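Local coordinates for DUF5012 domain-containing protein (Bacteroides thetaiotaomicron, PDB 5FQ8) that is of unknown function but, as a predicted surface lipoprotein of a gut bacterium with an Ig-like domain, probably acts at the cell envelope, at residues G37-M42 and D46-V51; G55-D58 and I64-L67. All coordinates share one frame; numbering follows the deposited sequence.

Both contacts belong to the N-terminal Ig-like domain and follow one another along the chain, with centres about 20 Å apart. Interaction 1 joins strand 38-42 to the turn leading away from short strand 45-46, at the edge of a three-stranded antiparallel sheet. The chain then runs through strand 52-54, the outermost strand of a second, mixed sheet, into interaction 2, where the segment leaving that strand leans on strand 63-72 of the same sheet. Each connection thus lies against a strand close by in sequence, with hydrogen bonds in interaction 1 and aromatic and apolar contacts in interaction 2. Together they follow the chain from one sheet of the domain to the other.

Interaction 1. Residues G37-M42 and D46-V51; sequences GYYAEM and DITESV
Asp46 sends its carboxylate to Tyr39, OD2 lying 3.0 Å from Tyr39 CE1 with the two planes 45° apart, while its backbone faces Glu41 as a non-hydrogen-bonded antiparallel pair. That ring is held at its far end by the bond from its OH to Glu41 OE2. Ile47 gives its backbone N to Ala40 O (2.9 Å), while its branch ending in CD1 crosses Met42 at nearly a right angle, 3.8 Å from Met42 CB. Thr48 works with both branches. OG1 stands anti to the carbonyl carbon (chi1 -58°), where Ala40 N points almost straight at it (3.1 Å, 176°), and the hydroxyl donates a hydrogen bond to Asp46 OD2 (2.9 Å) from above the carboxylate plane. The methyl CG2 rests against Tyr38 O and the Tyr38 ring. A valine in place of Thr48 would probably leave Ala40 N without its acceptor and cost Asp46 OD2 its hydroxyl donor. After the 3-10 turn, Val51 comes back to the strand, its CB 3.5 Å from Tyr38 CE1 and its CG2 3.7 Å from Ala40 CB. A side-chain hydroxyl thus serves Ala40 N in place of a backbone carbonyl, which probably helps hold the turning chain to strand 38-42.

Interaction 2. Residues G55-D58 and I64-L67; sequences GSVD and IYNL
Val57 and Asp58 lie across one face of the Tyr65 ring, and this aromatic contact dominates the pairing. The CA of Val57 makes a CH-pi contact, 4.2 Å from the ring centroid and 26° off the normal. Farther along the same face, Asp58 N sits 3.5 Å above the ring plane, over its centre. With chi1 at -64°, the Tyr65 ring lies anti to its own carbonyl carbon and reaches along the 55-58 backbone, and CB of Asp58 meets the phenol end, 3.4 Å from Tyr65 CZ. Apolar contacts continue toward the domain interior: Val57 CG2 fits between Tyr65 CB (4.0 Å) and Leu67 CD1 (3.7 Å), crossing the leucine side chain at about a right angle, while Leu67 CD2 lies against the Gly55 carbonyl. Backbone closeness matters at Gly55, where any side chain would run into Asn66 O and whose backbone angles themselves call for glycine. Polar ties lie outside the two segments, which share no hydrogen bond of their own: Tyr65 OH bonds to the backbone O of Thr61, and Asp58 OD2 to the hydroxyl of the same threonine. A tyrosine near the start of a strand, its hydroxyl bonded to the backbone four residues earlier, meets the description of the tyrosine corner, a feature of Greek-key beta-sandwiches and in keeping with this Ig-like domain.

Interaction 1. Residues G37-M42 and D46-V51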
ATOM      1  N   GLY G  37      44.277  33.247  31.434  1.00 46.61           N
ATOM      2  CA  GLY G  37      42.879  33.296  31.808  1.00 45.14           C
ATOM      3  C   GLY G  37      42.154  31.992  31.524  1.00 44.61           C
ATOM      4  O   GLY G  37      42.643  31.101  30.835  1.00 46.85           O
ATOM      5  N   TYR G  38      40.948  31.913  32.070  1.00 41.72           N
ATOM      6  CA  TYR G  38      40.101  30.738  31.912  1.00 40.65           C
ATOM      7  C   TYR G  38      38.692  31.106  32.349  1.00 45.78           C
ATOM      8  O   TYR G  38      38.486  32.084  33.072  1.00 43.83           O
ATOM      9  CB  TYR G  38      40.623  29.554  32.725  1.00 39.23           C
ATOM     10  CG  TYR G  38      40.936  29.923  34.147  1.00 39.16           C
ATOM     11  CD1 TYR G  38      39.963  29.872  35.123  1.00 38.97           C
ATOM     12  CD2 TYR G  38      42.204  30.340  34.506  1.00 39.52           C
ATOM     13  CE1 TYR G  38      40.245  30.224  36.410  1.00 39.20           C
ATOM     14  CE2 TYR G  38      42.493  30.687  35.788  1.00 39.70           C
ATOM     15  CZ  TYR G  38      41.513  30.628  36.738  1.00 39.57           C
ATOM     16  OH  TYR G  38      41.808  30.979  38.029  1.00 40.02           O
ATOM     17  N   TYR G  39      37.726  30.306  31.903  1.00 40.50           N
ATOM     18  CA  TYR G  39      36.328  30.509  32.254  1.00 40.87           C
ATOM     19  C   TYR G  39      35.696  29.189  32.663  1.00 39.58           C
ATOM     20  O   TYR G  39      35.857  28.180  31.974  1.00 38.87           O
ATOM     21  CB  TYR G  39      35.547  31.117  31.082  1.00 42.26           C
ATOM     22  CG  TYR G  39      34.066  31.188  31.337  1.00 42.75           C
ATOM     23  CD1 TYR G  39      33.533  32.168  32.154  1.00 43.74           C
ATOM     24  CD2 TYR G  39      33.203  30.267  30.770  1.00 42.40           C
ATOM     25  CE1 TYR G  39      32.183  32.233  32.396  1.00 44.40           C
ATOM     26  CE2 TYR G  39      31.852  30.324  31.006  1.00 42.98           C
ATOM     27  CZ  TYR G  39      31.347  31.308  31.820  1.00 44.00           C
ATOM     28  OH  TYR G  39      29.996  31.368  32.056  1.00 44.79           O
ATOM     29  N   ALA G  40      34.964  29.203  33.770  1.00 40.72           N
ATOM     30  CA  ALA G  40      34.314  28.003  34.281  1.00 39.77           C
ATOM     31  C   ALA G  40      32.853  28.300  34.573  1.00 40.22           C
ATOM     32  O   ALA G  40      32.534  29.280  35.250  1.00 42.06           O
ATOM     33  CB  ALA G  40      35.005  27.478  35.541  1.00 37.65           C
ATOM     34  N   GLU G  41      31.976  27.436  34.083  1.00 38.93           N
ATOM     35  CA  GLU G  41      30.542  27.613  34.202  1.00 48.30           C
ATOM     36  C   GLU G  41      29.922  26.373  34.819  1.00 43.94           C
ATOM     37  O   GLU G  41      30.391  25.252  34.601  1.00 49.10           O
ATOM     38  CB  GLU G  41      29.915  27.871  32.833  1.00 46.98           C
ATOM     39  CG  GLU G  41      28.565  28.546  32.844  1.00 46.36           C
ATOM     40  CD  GLU G  41      28.008  28.694  31.452  1.00 46.42           C
ATOM     41  OE1 GLU G  41      27.640  27.665  30.847  1.00 42.83           O
ATOM     42  OE2 GLU G  41      27.961  29.835  30.952  1.00 50.88           O
ATOM     43  N   MET G  42      28.853  26.576  35.581  1.00 52.79           N
ATOM     44  CA  MET G  42      28.098  25.447  36.110  1.00 52.55           C
ATOM     45  C   MET G  42      26.634  25.837  36.204  1.00 45.59           C
ATOM     46  O   MET G  42      26.284  26.765  36.937  1.00 50.80           O
ATOM     47  CB  MET G  42      28.624  25.010  37.466  1.00 56.75           C
ATOM     48  CG  MET G  42      27.841  23.871  38.047  1.00 51.01           C
ATOM     49  SD  MET G  42      28.416  23.444  39.680  1.00 53.84           S
ATOM     50  CE  MET G  42      28.062  24.929  40.596  1.00 55.33           C
ATOM     51  N   ASP G  46      28.415  31.527  36.955  1.00 58.68           N
ATOM     52  CA  ASP G  46      29.846  31.666  36.733  1.00 60.22           C
ATOM     53  C   ASP G  46      30.606  31.171  37.956  1.00 57.47           C
ATOM     54  O   ASP G  46      30.460  31.725  39.050  1.00 68.05           O
ATOM     55  CB  ASP G  46      30.192  33.120  36.438  1.00 68.80           C
ATOM     56  CG  ASP G  46      31.673  33.349  36.348  1.00 66.49           C
ATOM     57  OD1 ASP G  46      32.311  33.593  37.394  1.00 71.06           O
ATOM     58  OD2 ASP G  46      32.207  33.281  35.228  1.00 61.11           O
ATOM     59  N   ILE G  47      31.417  30.134  37.775  1.00 55.09           N
ATOM     60  CA  ILE G  47      32.215  29.617  38.877  1.00 49.46           C
ATOM     61  C   ILE G  47      33.692  29.707  38.529  1.00 40.38           C
ATOM     62  O   ILE G  47      34.492  28.866  38.944  1.00 39.37           O
ATOM     63  CB  ILE G  47      31.822  28.173  39.223  1.00 44.04           C
ATOM     64  CG1 ILE G  47      31.899  27.289  37.984  1.00 48.31           C
ATOM     65  CG2 ILE G  47      30.437  28.145  39.798  1.00 42.45           C
ATOM     66  CD1 ILE G  47      32.210  25.856  38.293  1.00 37.52           C
ATOM     67  N   THR G  48      34.062  30.734  37.773  1.00 41.14           N
ATOM     68  CA  THR G  48      35.456  30.906  37.405  1.00 40.77           C
ATOM     69  C   THR G  48      36.335  31.103  38.625  1.00 47.83           C
ATOM     70  O   THR G  48      37.506  30.718  38.618  1.00 40.23           O
ATOM     71  CB  THR G  48      35.582  32.087  36.461  1.00 41.95           C
ATOM     72  OG1 THR G  48      34.768  31.832  35.320  1.00 42.02           O
ATOM     73  CG2 THR G  48      36.995  32.265  36.017  1.00 41.73           C
ATOM     74  N   GLU G  49      35.787  31.673  39.687  1.00 48.69           N
ATOM     75  CA  GLU G  49      36.573  31.883  40.886  1.00 49.20           C
ATOM     76  C   GLU G  49      36.838  30.591  41.648  1.00 46.10           C
ATOM     77  O   GLU G  49      37.596  30.618  42.622  1.00 47.44           O
ATOM     78  CB  GLU G  49      35.864  32.898  41.786  1.00 54.83           C
ATOM     79  CG  GLU G  49      34.476  32.467  42.267  1.00 56.07           C
ATOM     80  CD  GLU G  49      33.369  32.652  41.229  1.00 57.91           C
ATOM     81  OE1 GLU G  49      33.646  32.594  40.011  1.00 59.70           O
ATOM     82  OE2 GLU G  49      32.210  32.863  41.640  1.00 64.64           O
ATOM     83  N   SER G  50      36.249  29.471  41.233  1.00 43.41           N
ATOM     84  CA  SER G  50      36.389  28.216  41.955  1.00 46.82           C
ATOM     85  C   SER G  50      37.469  27.318  41.391  1.00 38.27           C
ATOM     86  O   SER G  50      37.744  26.268  41.973  1.00 37.79           O
ATOM     87  CB  SER G  50      35.065  27.452  41.958  1.00 53.90           C
ATOM     88  OG  SER G  50      34.106  28.117  42.756  1.00 62.89           O
ATOM     89  N   VAL G  51      38.073  27.692  40.273  1.00 38.80           N
ATOM     90  CA  VAL G  51      39.045  26.827  39.630  1.00 38.69           C
ATOM     91  C   VAL G  51      40.261  26.709  40.528  1.00 38.57           C
ATOM     92  O   VAL G  51      40.749  27.705  41.069  1.00 45.61           O
ATOM     93  CB  VAL G  51      39.425  27.377  38.247  1.00 40.53           C
ATOM     94  CG1 VAL G  51      40.505  26.528  37.611  1.00 38.91           C
ATOM     95  CG2 VAL G  51      38.201  27.459  37.338  1.00 41.41           C
TER

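Interaction 2. Residues G55-D58 and I64-L67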
ATOM      1  N   GLY G  55      50.491  23.410  40.657  1.00 51.37           N
ATOM      2  CA  GLY G  55      51.751  23.698  40.005  1.00 40.28           C
ATOM      3  C   GLY G  55      52.183  25.132  40.234  1.00 43.65           C
ATOM      4  O   GLY G  55      51.418  25.979  40.686  1.00 41.96           O
ATOM      5  N   SER G  56      53.449  25.384  39.921  1.00 47.68           N
ATOM      6  CA  SER G  56      53.988  26.737  40.010  1.00 53.40           C
ATOM      7  C   SER G  56      55.054  26.931  38.950  1.00 53.02           C
ATOM      8  O   SER G  56      55.716  25.980  38.533  1.00 53.14           O
ATOM      9  CB  SER G  56      54.592  27.051  41.380  1.00 60.97           C
ATOM     10  OG  SER G  56      55.358  28.244  41.320  1.00 45.46           O
ATOM     11  N   VAL G  57      55.216  28.175  38.527  1.00 55.47           N
ATOM     12  CA  VAL G  57      56.161  28.540  37.486  1.00 45.24           C
ATOM     13  C   VAL G  57      57.258  29.355  38.142  1.00 63.30           C
ATOM     14  O   VAL G  57      57.027  30.491  38.570  1.00 47.26           O
ATOM     15  CB  VAL G  57      55.490  29.327  36.358  1.00 59.00           C
ATOM     16  CG1 VAL G  57      56.519  29.743  35.346  1.00 53.18           C
ATOM     17  CG2 VAL G  57      54.416  28.493  35.706  1.00 43.65           C
ATOM     18  N   ASP G  58      58.452  28.779  38.220  1.00 54.84           N
ATOM     19  CA  ASP G  58      59.614  29.471  38.768  1.00 57.27           C
ATOM     20  C   ASP G  58      60.321  30.152  37.610  1.00 59.80           C
ATOM     21  O   ASP G  58      61.122  29.537  36.910  1.00 63.90           O
ATOM     22  CB  ASP G  58      60.528  28.497  39.497  1.00 55.37           C
ATOM     23  CG  ASP G  58      61.634  29.187  40.235  1.00 56.93           C
ATOM     24  OD1 ASP G  58      61.625  30.433  40.296  1.00 52.65           O
ATOM     25  OD2 ASP G  58      62.502  28.474  40.775  1.00 61.36           O
ATOM     26  N   ILE G  64      60.933  23.067  32.859  1.00 57.41           N
ATOM     27  CA  ILE G  64      59.564  22.838  32.413  1.00 54.36           C
ATOM     28  C   ILE G  64      58.646  22.861  33.625  1.00 58.37           C
ATOM     29  O   ILE G  64      58.869  22.130  34.598  1.00 63.88           O
ATOM     30  CB  ILE G  64      59.428  21.507  31.664  1.00 53.25           C
ATOM     31  CG1 ILE G  64      60.456  21.413  30.545  1.00 49.84           C
ATOM     32  CG2 ILE G  64      58.035  21.374  31.098  1.00 46.52           C
ATOM     33  CD1 ILE G  64      60.357  20.128  29.759  1.00 50.20           C
ATOM     34  N   TYR G  65      57.603  23.682  33.552  1.00 61.39           N
ATOM     35  CA  TYR G  65      56.637  23.831  34.629  1.00 58.52           C
ATOM     36  C   TYR G  65      55.255  23.530  34.084  1.00 57.57           C
ATOM     37  O   TYR G  65      54.827  24.144  33.102  1.00 54.77           O
ATOM     38  CB  TYR G  65      56.698  25.236  35.221  1.00 53.19           C
ATOM     39  CG  TYR G  65      58.013  25.538  35.873  1.00 50.90           C
ATOM     40  CD1 TYR G  65      58.277  25.127  37.170  1.00 49.36           C
ATOM     41  CD2 TYR G  65      59.004  26.212  35.184  1.00 55.07           C
ATOM     42  CE1 TYR G  65      59.484  25.393  37.768  1.00 58.43           C
ATOM     43  CE2 TYR G  65      60.219  26.483  35.775  1.00 58.26           C
ATOM     44  CZ  TYR G  65      60.452  26.071  37.065  1.00 59.65           C
ATOM     45  OH  TYR G  65      61.662  26.339  37.652  1.00 61.71           O
ATOM     46  N   ASN G  66      54.565  22.583  34.716  1.00 62.83           N
ATOM     47  CA  ASN G  66      53.208  22.203  34.344  1.00 58.46           C
ATOM     48  C   ASN G  66      52.216  22.742  35.366  1.00 52.83           C
ATOM     49  O   ASN G  66      52.403  22.561  36.573  1.00 49.34           O
ATOM     50  CB  ASN G  66      53.069  20.686  34.252  1.00 51.92           C
ATOM     51  CG  ASN G  66      53.827  20.107  33.093  1.00 48.85           C
ATOM     52  OD1 ASN G  66      53.279  19.928  32.013  1.00 47.74           O
ATOM     53  ND2 ASN G  66      55.098  19.805  33.310  1.00 49.03           N
ATOM     54  N   LEU G  67      51.162  23.390  34.877  1.00 44.36           N
ATOM     55  CA  LEU G  67      50.071  23.880  35.705  1.00 38.42           C
ATOM     56  C   LEU G  67      48.807  23.134  35.325  1.00 37.90           C
ATOM     57  O   LEU G  67      48.505  22.993  34.140  1.00 37.32           O
ATOM     58  CB  LEU G  67      49.870  25.376  35.519  1.00 38.86           C
ATOM     59  CG  LEU G  67      51.058  26.296  35.754  1.00 40.03           C
ATOM     60  CD1 LEU G  67      51.018  27.425  34.755  1.00 43.49           C
ATOM     61  CD2 LEU G  67      51.009  26.846  37.150  1.00 40.28           C
TER